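Local coordinates for protein putative amidohydrolase/peptidase (Burkholderia cenocepacia, PDB 4WJB) that probably hydrolyses non-peptide carbon-nitrogen bonds as a zinc-dependent amidohydrolase of the peptidase M20 family, at residues Thr68-Arg73 / Gly192-His197; Val151-Phe156 / Gly370-Tyr375; Leu166-Thr169 / Thr175-Glu178; Arg227-Thr232 / Glu310-Leu315. One frame throughout, in Å; residues are numbered along the deposited sequence.

Contact 1. Residues Thr68-Arg73 / Gly192-His197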
# COMPACT_ATOMS: atom_id res chain seq x y z
N THR A 68 15.70 -4.05 -52.64
CA THR A 68 14.33 -4.19 -53.08
C THR A 68 13.41 -4.19 -51.86
O THR A 68 13.53 -5.05 -50.98
CB THR A 68 14.10 -5.47 -53.90
OG1 THR A 68 14.94 -5.45 -55.06
CG2 THR A 68 12.64 -5.58 -54.32
N VAL A 69 12.50 -3.23 -51.80
CA VAL A 69 11.61 -3.08 -50.65
C VAL A 69 10.26 -3.76 -50.89
O VAL A 69 9.66 -3.59 -51.95
CB VAL A 69 11.39 -1.58 -50.30
CG1 VAL A 69 10.23 -1.41 -49.33
CG2 VAL A 69 12.67 -0.98 -49.73
N ARG A 70 9.81 -4.53 -49.91
CA ARG A 70 8.47 -5.11 -49.95
C ARG A 70 7.77 -4.80 -48.63
O ARG A 70 8.42 -4.54 -47.62
CB ARG A 70 8.52 -6.62 -50.20
CG ARG A 70 9.11 -7.42 -49.06
CD ARG A 70 9.30 -8.89 -49.43
NE ARG A 70 9.69 -9.70 -48.29
CZ ARG A 70 10.95 -9.85 -47.86
NH1 ARG A 70 11.94 -9.23 -48.50
NH2 ARG A 70 11.21 -10.61 -46.81
N VAL A 71 6.44 -4.80 -48.65
CA VAL A 71 5.64 -4.52 -47.46
C VAL A 71 4.58 -5.61 -47.29
O VAL A 71 3.92 -5.98 -48.26
CB VAL A 71 4.96 -3.13 -47.55
CG1 VAL A 71 4.18 -2.83 -46.27
CG2 VAL A 71 5.98 -2.03 -47.82
N ASP A 72 4.42 -6.14 -46.08
CA ASP A 72 3.41 -7.19 -45.88
C ASP A 72 2.10 -6.61 -45.33
O ASP A 72 1.99 -5.40 -45.13
CB ASP A 72 3.95 -8.33 -44.99
CG ASP A 72 4.17 -7.92 -43.53
OD1 ASP A 72 3.57 -6.93 -43.05
OD2 ASP A 72 4.93 -8.64 -42.84
N ARG A 73 1.13 -7.48 -45.08
CA ARG A 73 -0.22 -7.04 -44.76
C ARG A 73 -0.31 -6.39 -43.37
O ARG A 73 -1.29 -5.72 -43.06
CB ARG A 73 -1.19 -8.22 -44.87
CG ARG A 73 -1.26 -8.81 -46.28
CD ARG A 73 -2.18 -10.02 -46.35
NE ARG A 73 -3.59 -9.65 -46.29
CZ ARG A 73 -4.58 -10.53 -46.23
NH1 ARG A 73 -4.32 -11.83 -46.21
NH2 ARG A 73 -5.84 -10.11 -46.18
N GLY A 192 4.95 -13.33 -42.62
CA GLY A 192 5.63 -14.53 -42.17
C GLY A 192 5.30 -15.75 -43.02
O GLY A 192 4.84 -15.62 -44.16
N GLY A 193 5.54 -16.93 -42.46
CA GLY A 193 5.21 -18.17 -43.14
C GLY A 193 6.23 -18.64 -44.17
O GLY A 193 5.93 -19.51 -44.99
N TYR A 194 7.44 -18.08 -44.14
CA TYR A 194 8.50 -18.51 -45.05
C TYR A 194 9.80 -18.74 -44.28
O TYR A 194 10.00 -18.14 -43.22
CB TYR A 194 8.71 -17.48 -46.17
CG TYR A 194 9.09 -16.11 -45.67
CD1 TYR A 194 10.42 -15.79 -45.42
CD2 TYR A 194 8.13 -15.13 -45.46
CE1 TYR A 194 10.78 -14.54 -44.96
CE2 TYR A 194 8.48 -13.88 -44.99
CZ TYR A 194 9.81 -13.59 -44.74
OH TYR A 194 10.15 -12.34 -44.29
N PRO A 195 10.68 -19.62 -44.79
CA PRO A 195 11.95 -19.93 -44.12
C PRO A 195 12.87 -18.73 -43.95
O PRO A 195 13.10 -17.98 -44.91
CB PRO A 195 12.59 -20.97 -45.05
CG PRO A 195 11.44 -21.57 -45.79
CD PRO A 195 10.45 -20.47 -45.97
N VAL A 196 13.39 -18.54 -42.74
CA VAL A 196 14.40 -17.52 -42.47
C VAL A 196 15.66 -18.20 -41.96
O VAL A 196 15.59 -18.99 -41.02
CB VAL A 196 13.90 -16.47 -41.45
CG1 VAL A 196 15.03 -15.55 -41.00
CG2 VAL A 196 12.76 -15.67 -42.03
N HIS A 197 16.80 -17.92 -42.58
CA HIS A 197 18.04 -18.60 -42.21
C HIS A 197 18.48 -18.24 -40.80
O HIS A 197 18.81 -19.11 -40.00
CB HIS A 197 19.16 -18.26 -43.21
CG HIS A 197 20.47 -18.92 -42.88
ND1 HIS A 197 20.67 -20.28 -42.99
CD2 HIS A 197 21.63 -18.40 -42.41
CE1 HIS A 197 21.90 -20.57 -42.62
NE2 HIS A 197 22.51 -19.45 -42.27
O HOH W 1 6.10 -10.86 -43.98

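Contact 2. Residues Val151-Phe156 / Gly370-Tyr375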
# COMPACT_ATOMS: atom_id res chain seq x y z
N VAL A 151 2.98 -6.65 -31.68
CA VAL A 151 1.87 -7.36 -32.29
C VAL A 151 2.20 -7.85 -33.70
O VAL A 151 1.73 -8.91 -34.11
CB VAL A 151 0.58 -6.49 -32.33
CG1 VAL A 151 0.79 -5.22 -33.15
CG2 VAL A 151 -0.60 -7.29 -32.87
N SER A 152 3.03 -7.09 -34.43
CA SER A 152 3.26 -7.40 -35.84
C SER A 152 4.32 -8.49 -36.03
O SER A 152 4.16 -9.39 -36.85
CB SER A 152 3.67 -6.14 -36.61
OG SER A 152 3.66 -6.40 -38.00
N ALA A 153 5.40 -8.41 -35.26
CA ALA A 153 6.35 -9.50 -35.21
C ALA A 153 5.62 -10.73 -34.67
O ALA A 153 5.94 -11.87 -35.01
CB ALA A 153 7.56 -9.16 -34.36
N GLY A 154 4.61 -10.48 -33.83
CA GLY A 154 3.77 -11.54 -33.31
C GLY A 154 3.01 -12.28 -34.40
O GLY A 154 3.04 -13.51 -34.45
N VAL A 155 2.33 -11.53 -35.27
CA VAL A 155 1.65 -12.14 -36.41
C VAL A 155 2.66 -12.87 -37.30
O VAL A 155 2.41 -13.98 -37.77
CB VAL A 155 0.89 -11.10 -37.26
CG1 VAL A 155 0.19 -11.78 -38.44
CG2 VAL A 155 -0.12 -10.35 -36.40
N PHE A 156 3.81 -12.25 -37.50
CA PHE A 156 4.88 -12.84 -38.31
C PHE A 156 5.31 -14.19 -37.73
O PHE A 156 5.67 -15.11 -38.47
CB PHE A 156 6.08 -11.88 -38.38
CG PHE A 156 7.20 -12.35 -39.28
CD1 PHE A 156 8.18 -13.22 -38.82
CD2 PHE A 156 7.28 -11.89 -40.59
CE1 PHE A 156 9.21 -13.63 -39.65
CE2 PHE A 156 8.31 -12.30 -41.43
CZ PHE A 156 9.27 -13.17 -40.96
N GLY A 370 10.77 -7.26 -23.40
CA GLY A 370 10.37 -7.92 -24.63
C GLY A 370 10.84 -7.14 -25.84
O GLY A 370 10.86 -5.91 -25.83
N HIS A 371 11.24 -7.87 -26.88
CA HIS A 371 11.58 -7.26 -28.17
C HIS A 371 10.94 -8.08 -29.27
O HIS A 371 10.51 -9.21 -29.03
CB HIS A 371 13.10 -7.19 -28.37
CG HIS A 371 13.83 -6.46 -27.27
ND1 HIS A 371 13.83 -5.09 -27.17
CD2 HIS A 371 14.56 -6.92 -26.23
CE1 HIS A 371 14.54 -4.73 -26.11
NE2 HIS A 371 14.99 -5.83 -25.53
N ASP A 372 10.87 -7.51 -30.47
CA ASP A 372 10.35 -8.24 -31.63
C ASP A 372 11.08 -9.57 -31.81
O ASP A 372 10.47 -10.58 -32.14
CB ASP A 372 10.47 -7.40 -32.90
CG ASP A 372 9.57 -6.18 -32.88
OD1 ASP A 372 8.35 -6.34 -32.68
OD2 ASP A 372 10.08 -5.06 -33.04
N ALA A 373 12.39 -9.57 -31.55
CA ALA A 373 13.22 -10.75 -31.74
C ALA A 373 12.78 -11.92 -30.87
O ALA A 373 13.00 -13.08 -31.22
CB ALA A 373 14.69 -10.43 -31.49
N CYS A 374 12.17 -11.62 -29.72
CA CYS A 374 11.71 -12.66 -28.81
C CYS A 374 10.64 -13.53 -29.46
O CYS A 374 10.57 -14.74 -29.21
CB CYS A 374 11.16 -12.03 -27.52
SG CYS A 374 12.43 -11.18 -26.54
N TYR A 375 9.81 -12.92 -30.31
CA TYR A 375 8.78 -13.64 -31.04
C TYR A 375 9.37 -14.29 -32.30
O TYR A 375 9.04 -15.42 -32.65
CB TYR A 375 7.62 -12.71 -31.41
CG TYR A 375 6.68 -12.36 -30.25
CD1 TYR A 375 6.73 -13.06 -29.05
CD2 TYR A 375 5.76 -11.33 -30.38
CE1 TYR A 375 5.87 -12.73 -28.00
CE2 TYR A 375 4.90 -11.00 -29.34
CZ TYR A 375 4.96 -11.71 -28.15
OH TYR A 375 4.11 -11.38 -27.12
O HOH W 2 5.87 -5.80 -33.79

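Contact 3. Residues Leu166-Thr169 / Thr175-Glu178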
# COMPACT_ATOMS: atom_id res chain seq x y z
N LEU A 166 -4.75 -6.94 -37.29
CA LEU A 166 -5.31 -5.85 -38.09
C LEU A 166 -6.45 -5.14 -37.39
O LEU A 166 -6.78 -4.01 -37.73
CB LEU A 166 -5.79 -6.38 -39.44
CG LEU A 166 -4.71 -6.81 -40.44
CD1 LEU A 166 -5.34 -7.47 -41.66
CD2 LEU A 166 -3.87 -5.62 -40.86
N SER A 167 -7.05 -5.80 -36.40
CA SER A 167 -8.25 -5.28 -35.76
C SER A 167 -7.97 -4.54 -34.45
O SER A 167 -8.88 -4.03 -33.82
CB SER A 167 -9.26 -6.41 -35.50
OG SER A 167 -8.73 -7.39 -34.63
N ARG A 168 -6.70 -4.48 -34.05
CA ARG A 168 -6.35 -3.72 -32.85
C ARG A 168 -6.68 -2.24 -33.08
O ARG A 168 -6.32 -1.68 -34.12
CB ARG A 168 -4.88 -3.91 -32.50
CG ARG A 168 -4.46 -5.37 -32.30
CD ARG A 168 -5.31 -6.07 -31.23
NE ARG A 168 -6.54 -6.66 -31.76
CZ ARG A 168 -7.61 -6.96 -31.02
NH1 ARG A 168 -7.61 -6.71 -29.72
NH2 ARG A 168 -8.68 -7.50 -31.59
N THR A 169 -7.38 -1.63 -32.13
CA THR A 169 -7.87 -0.27 -32.32
C THR A 169 -7.19 0.73 -31.39
O THR A 169 -6.70 0.35 -30.33
CB THR A 169 -9.39 -0.19 -32.09
OG1 THR A 169 -9.67 -0.36 -30.69
CG2 THR A 169 -10.11 -1.27 -32.87
N THR A 175 -8.55 1.13 -36.47
CA THR A 175 -7.81 -0.12 -36.42
C THR A 175 -6.45 -0.03 -37.11
O THR A 175 -6.21 0.89 -37.91
CB THR A 175 -8.60 -1.28 -37.07
OG1 THR A 175 -8.63 -1.10 -38.49
CG2 THR A 175 -10.02 -1.33 -36.53
N ILE A 176 -5.57 -0.97 -36.80
CA ILE A 176 -4.26 -1.04 -37.42
C ILE A 176 -4.41 -1.19 -38.93
O ILE A 176 -3.71 -0.53 -39.70
CB ILE A 176 -3.43 -2.21 -36.83
CG1 ILE A 176 -2.83 -1.80 -35.49
CG2 ILE A 176 -2.33 -2.65 -37.81
CD1 ILE A 176 -1.95 -2.86 -34.84
N GLY A 177 -5.35 -2.04 -39.35
CA GLY A 177 -5.63 -2.21 -40.76
C GLY A 177 -6.02 -0.91 -41.44
O GLY A 177 -5.53 -0.60 -42.52
N GLU A 178 -6.90 -0.15 -40.80
CA GLU A 178 -7.36 1.11 -41.37
C GLU A 178 -6.22 2.12 -41.47
O GLU A 178 -6.09 2.82 -42.47
CB GLU A 178 -8.52 1.67 -40.54
CG GLU A 178 -9.82 0.89 -40.75
CD GLU A 178 -10.85 1.12 -39.67
OE1 GLU A 178 -10.58 1.86 -38.70
OE2 GLU A 178 -11.96 0.55 -39.79

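Contact 4. Residues Arg227-Thr232 / Glu310-Leu315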
# COMPACT_ATOMS: atom_id res chain seq x y z
N ARG A 227 6.67 -15.26 -14.12
CA ARG A 227 5.51 -15.76 -13.39
C ARG A 227 4.95 -14.64 -12.50
O ARG A 227 5.68 -14.09 -11.67
CB ARG A 227 5.87 -16.97 -12.53
CG ARG A 227 6.71 -18.03 -13.23
CD ARG A 227 5.87 -19.22 -13.69
NE ARG A 227 6.68 -20.16 -14.46
CZ ARG A 227 7.14 -21.33 -14.01
NH1 ARG A 227 6.85 -21.73 -12.78
NH2 ARG A 227 7.87 -22.10 -14.80
N TRP A 228 3.68 -14.30 -12.68
CA TRP A 228 3.05 -13.24 -11.89
C TRP A 228 2.03 -13.83 -10.92
O TRP A 228 1.33 -14.79 -11.26
CB TRP A 228 2.36 -12.21 -12.78
CG TRP A 228 3.27 -11.43 -13.69
CD1 TRP A 228 4.55 -11.74 -14.04
CD2 TRP A 228 2.94 -10.21 -14.38
NE1 TRP A 228 5.05 -10.79 -14.90
CE2 TRP A 228 4.08 -9.84 -15.12
CE3 TRP A 228 1.81 -9.40 -14.43
CZ2 TRP A 228 4.12 -8.69 -15.91
CZ3 TRP A 228 1.84 -8.26 -15.22
CH2 TRP A 228 2.99 -7.92 -15.95
N TYR A 229 1.94 -13.24 -9.73
CA TYR A 229 1.03 -13.71 -8.70
C TYR A 229 0.25 -12.57 -8.05
O TYR A 229 0.71 -11.43 -8.03
CB TYR A 229 1.78 -14.47 -7.60
CG TYR A 229 2.64 -15.62 -8.08
CD1 TYR A 229 3.93 -15.39 -8.55
CD2 TYR A 229 2.18 -16.93 -8.05
CE1 TYR A 229 4.72 -16.42 -8.99
CE2 TYR A 229 2.97 -17.98 -8.48
CZ TYR A 229 4.24 -17.71 -8.95
OH TYR A 229 5.05 -18.74 -9.39
N GLU A 230 -0.92 -12.90 -7.53
CA GLU A 230 -1.65 -12.02 -6.64
C GLU A 230 -1.84 -12.73 -5.31
O GLU A 230 -2.22 -13.90 -5.28
CB GLU A 230 -2.99 -11.60 -7.24
CG GLU A 230 -2.86 -10.66 -8.42
CD GLU A 230 -4.19 -10.24 -8.98
OE1 GLU A 230 -5.20 -10.89 -8.66
OE2 GLU A 230 -4.23 -9.26 -9.75
N VAL A 231 -1.55 -12.04 -4.22
CA VAL A 231 -1.63 -12.62 -2.89
C VAL A 231 -2.52 -11.78 -1.98
O VAL A 231 -2.32 -10.57 -1.85
CB VAL A 231 -0.25 -12.76 -2.23
CG1 VAL A 231 -0.39 -13.31 -0.81
CG2 VAL A 231 0.66 -13.65 -3.07
N THR A 232 -3.50 -12.43 -1.36
CA THR A 232 -4.35 -11.76 -0.39
C THR A 232 -4.19 -12.38 0.99
O THR A 232 -4.42 -13.58 1.17
CB THR A 232 -5.83 -11.80 -0.80
OG1 THR A 232 -6.02 -11.01 -1.97
CG2 THR A 232 -6.71 -11.24 0.32
N GLU A 310 11.25 -23.45 -9.18
CA GLU A 310 11.76 -23.45 -7.81
C GLU A 310 11.30 -22.22 -7.04
O GLU A 310 10.98 -22.29 -5.85
CB GLU A 310 13.28 -23.55 -7.80
CG GLU A 310 13.82 -24.82 -8.46
CD GLU A 310 15.31 -25.01 -8.24
OE1 GLU A 310 15.91 -24.22 -7.48
OE2 GLU A 310 15.88 -25.96 -8.82
N LEU A 311 11.28 -21.07 -7.72
CA LEU A 311 10.81 -19.83 -7.12
C LEU A 311 9.33 -19.94 -6.77
O LEU A 311 8.91 -19.49 -5.70
CB LEU A 311 11.03 -18.66 -8.06
CG LEU A 311 12.49 -18.24 -8.21
CD1 LEU A 311 12.67 -17.29 -9.38
CD2 LEU A 311 12.97 -17.60 -6.92
N ASP A 312 8.56 -20.55 -7.66
CA ASP A 312 7.14 -20.77 -7.43
C ASP A 312 6.93 -21.60 -6.17
O ASP A 312 6.15 -21.24 -5.29
CB ASP A 312 6.49 -21.45 -8.63
CG ASP A 312 5.03 -21.80 -8.37
OD1 ASP A 312 4.17 -20.91 -8.53
OD2 ASP A 312 4.76 -22.96 -8.01
N ALA A 313 7.64 -22.72 -6.11
CA ALA A 313 7.53 -23.63 -4.98
C ALA A 313 7.95 -22.95 -3.68
O ALA A 313 7.30 -23.11 -2.64
CB ALA A 313 8.37 -24.88 -5.22
N ALA A 314 9.03 -22.17 -3.74
CA ALA A 314 9.56 -21.52 -2.54
C ALA A 314 8.58 -20.47 -2.00
O ALA A 314 8.35 -20.38 -0.79
CB ALA A 314 10.91 -20.89 -2.83
N LEU A 315 8.01 -19.68 -2.91
CA LEU A 315 7.04 -18.66 -2.55
C LEU A 315 5.81 -19.27 -1.90
O LEU A 315 5.35 -18.80 -0.86
CB LEU A 315 6.64 -17.85 -3.78
CG LEU A 315 5.52 -16.82 -3.60
CD1 LEU A 315 5.94 -15.70 -2.67
CD2 LEU A 315 5.09 -16.26 -4.95

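Contact 1. Residues Thr68-Arg73 / Gly192-His197
Arg70 and Tyr194 meet at their polar ends. Arg70 NH2 donates a hydrogen bond to Tyr194 OH at 3.2 Å. The bond is long and bent, with an N-H...O angle of 138°. The hydroxyl oxygen sits at the edge of the guanidinium, almost in its plane. The two flat groups are steeply turned, their planes 71° apart, so they do not stack. The side chains reach for each other from opposite directions. The aliphatic part of Arg70 is extended from CG to NE, and this length carries the guanidinium across to the loop. A second link runs through water. The water donates a hydrogen bond to Asp72 OD2 at 2.8 Å and accepts one from Gly192 N at 3.0 Å. It also lies at the edge of the Tyr194 ring, in its plane.

Further out, the same Arg70 NH2 forms a salt bridge with Asp134, its stronger partner. Phe78 of strand 77-81 touches the side chains of Arg70, Asp72 and Tyr194. Asp72 is held by both carboxylate oxygens: OD1 accepts from Met74 N, and OD2 is also bonded to Asn76 ND2. Three bonds thus hold the carboxylate, counting the water that joins it to the loop.

Strand 68-71 pairs antiparallel with strand 77-81. Residues 192-197 belong to the loop that leads into strand 198-204. The contact is a polar link at the surface, away from the zinc site, that ties an outer beta hairpin to this loop in the M20 metallopeptidase fold.

Contact 2. Residues Val151-Phe156 / Gly370-Tyr375
Two helical turns lie against each other, with Ala153 CA 5.5 Å from Asp372 CA and Gly154 CA 5.9 Å from Tyr375 CA. Residues 151-156 belong to helix 151-157, and residues 370-375 lie at the short helix 372-376. No direct hydrogen bond joins them. Ala153 CB points at the Asp372 side chain and comes within 3.4 Å of OD1. A water spans the same gap: it accepts from Ala153 N at 3.0 Å and donates to Asp372 OD1 at 2.8 Å. The water thus links the carboxylate to a backbone N-H of the other helix.

The contact is close to the metal centre of the M20 catalytic domain. The side chain of Asp372 is about 3 Å from that of Glu141, a zinc ligand in a structure of this protein, and about 6 Å from the bound zinc. Next to Asp372, the ring of His371 meets that of the zinc ligand His203.

Tyr375 packs on Gly154. With CG beside its own N (chi1 -75°) the ring reaches the glycine, CD2 lying 3.5 Å from Gly154 CA. The approach is oblique to the ring, while Ala153 C lies near the ring plane at its edge.

Contact 3. Residues Leu166-Thr169 / Thr175-Glu178
Thr169 and Thr175 form a single isolated beta bridge, their CA atoms only 4.1 Å apart, between the end of one helix and the start of the next. Their CG2 methyls touch at 3.7 Å, the two side chains crossing at a slant. Two backbone bonds join the segments. Gly177 N reaches a lone pair of Leu166 O in the carbonyl plane, with an N-H...O angle of 163°. Ile176 N meets Arg168 O nearly head-on to the carbonyl, but its N-H is bent to 137°. The same Arg168 O receives a CA-H...O contact from Thr175 CA at 3.2 Å.

Apolar groups pack beside these bonds. Leu166 CD2 rests 3.8 Å from Gly177 CA, and Ile176 CD1 lies 3.9 Å from Arg168 CB. The Arg168 chain bends at chi2 and chi3 and brings NH2 back to Ser167 OG. Its NE bonds to Tyr164 O, and its guanidinium makes a cation-pi contact with Tyr164. Ser167 OG is also bonded to Glu163 O.

Thr175 is the N-cap of helix 176-183. Its OG1 accepts from Glu178 N at 3.0 Å, while Thr175 N donates to Glu178 OE1 from above the carboxylate plane. This reciprocal pair is a capping box.

Contact 4. Residues Arg227-Thr232 / Glu310-Leu315
The Tyr229 ring has Leu315 over one face and Asp312 at its edge. Leu315 CD2 stands 4.0 Å from the ring centroid, only 13° off the normal, in a CH-pi contact. Asp312 OD1 lies near the ring plane beside the hydroxyl, with the carboxylate turned 27° from the ring. The setting is the M20 dimerisation domain, where helix 305-326 packs on a beta sheet. The segments of strand and helix run nearly parallel, 17° apart, with axes 10.5 Å apart at closest approach.

The side chains of Tyr229 and Leu315 run alongside each other, pointing opposite ways. In Leu315, CG is anti to the backbone nitrogen, and chi1 and chi2 together put CD2 over the ring. Arg227 adds a looser contact. Its NH1 comes 4.2 Å from Asp312 CB, at the guanidinium edge. The charged atoms do not meet, since NH1 is 5.1 Å from Asp312 OD1. Arg227 NH2 instead forms salt bridges with Asp309 and Asp305 near the start of the helix.

On the strand, Glu230 makes a salt bridge to Arg287 of the second subunit, and Trp228 packs on that same Arg287.

Asp312 OD1 takes a salt bridge from Arg316 NE as well as a very short hydrogen bond from Tyr229 OH, at 2.5 Å.

In the fold
Contacts 2 and 4 are buried; contacts 1 and 3 lie at the surface. The first three touch one another in the catalytic part. Phe156 of contact 2 packs against Tyr194 and Gly192 of contact 1. Leu166 of contact 3 meets Arg73 of contact 1, and Ile176 meets Val151 of contact 2. Contact 4 stands apart in the dimerisation domain, its centre about 27 Å from that of contact 2. The chemistry differs too. Contacts 1 and 2 both use a bridging water, but only contact 2 is beside the zinc site. Contact 3 joins one helix end to the next helix start, mainly by backbone bonds. Contact 4 joins strand and helix through side chains alone.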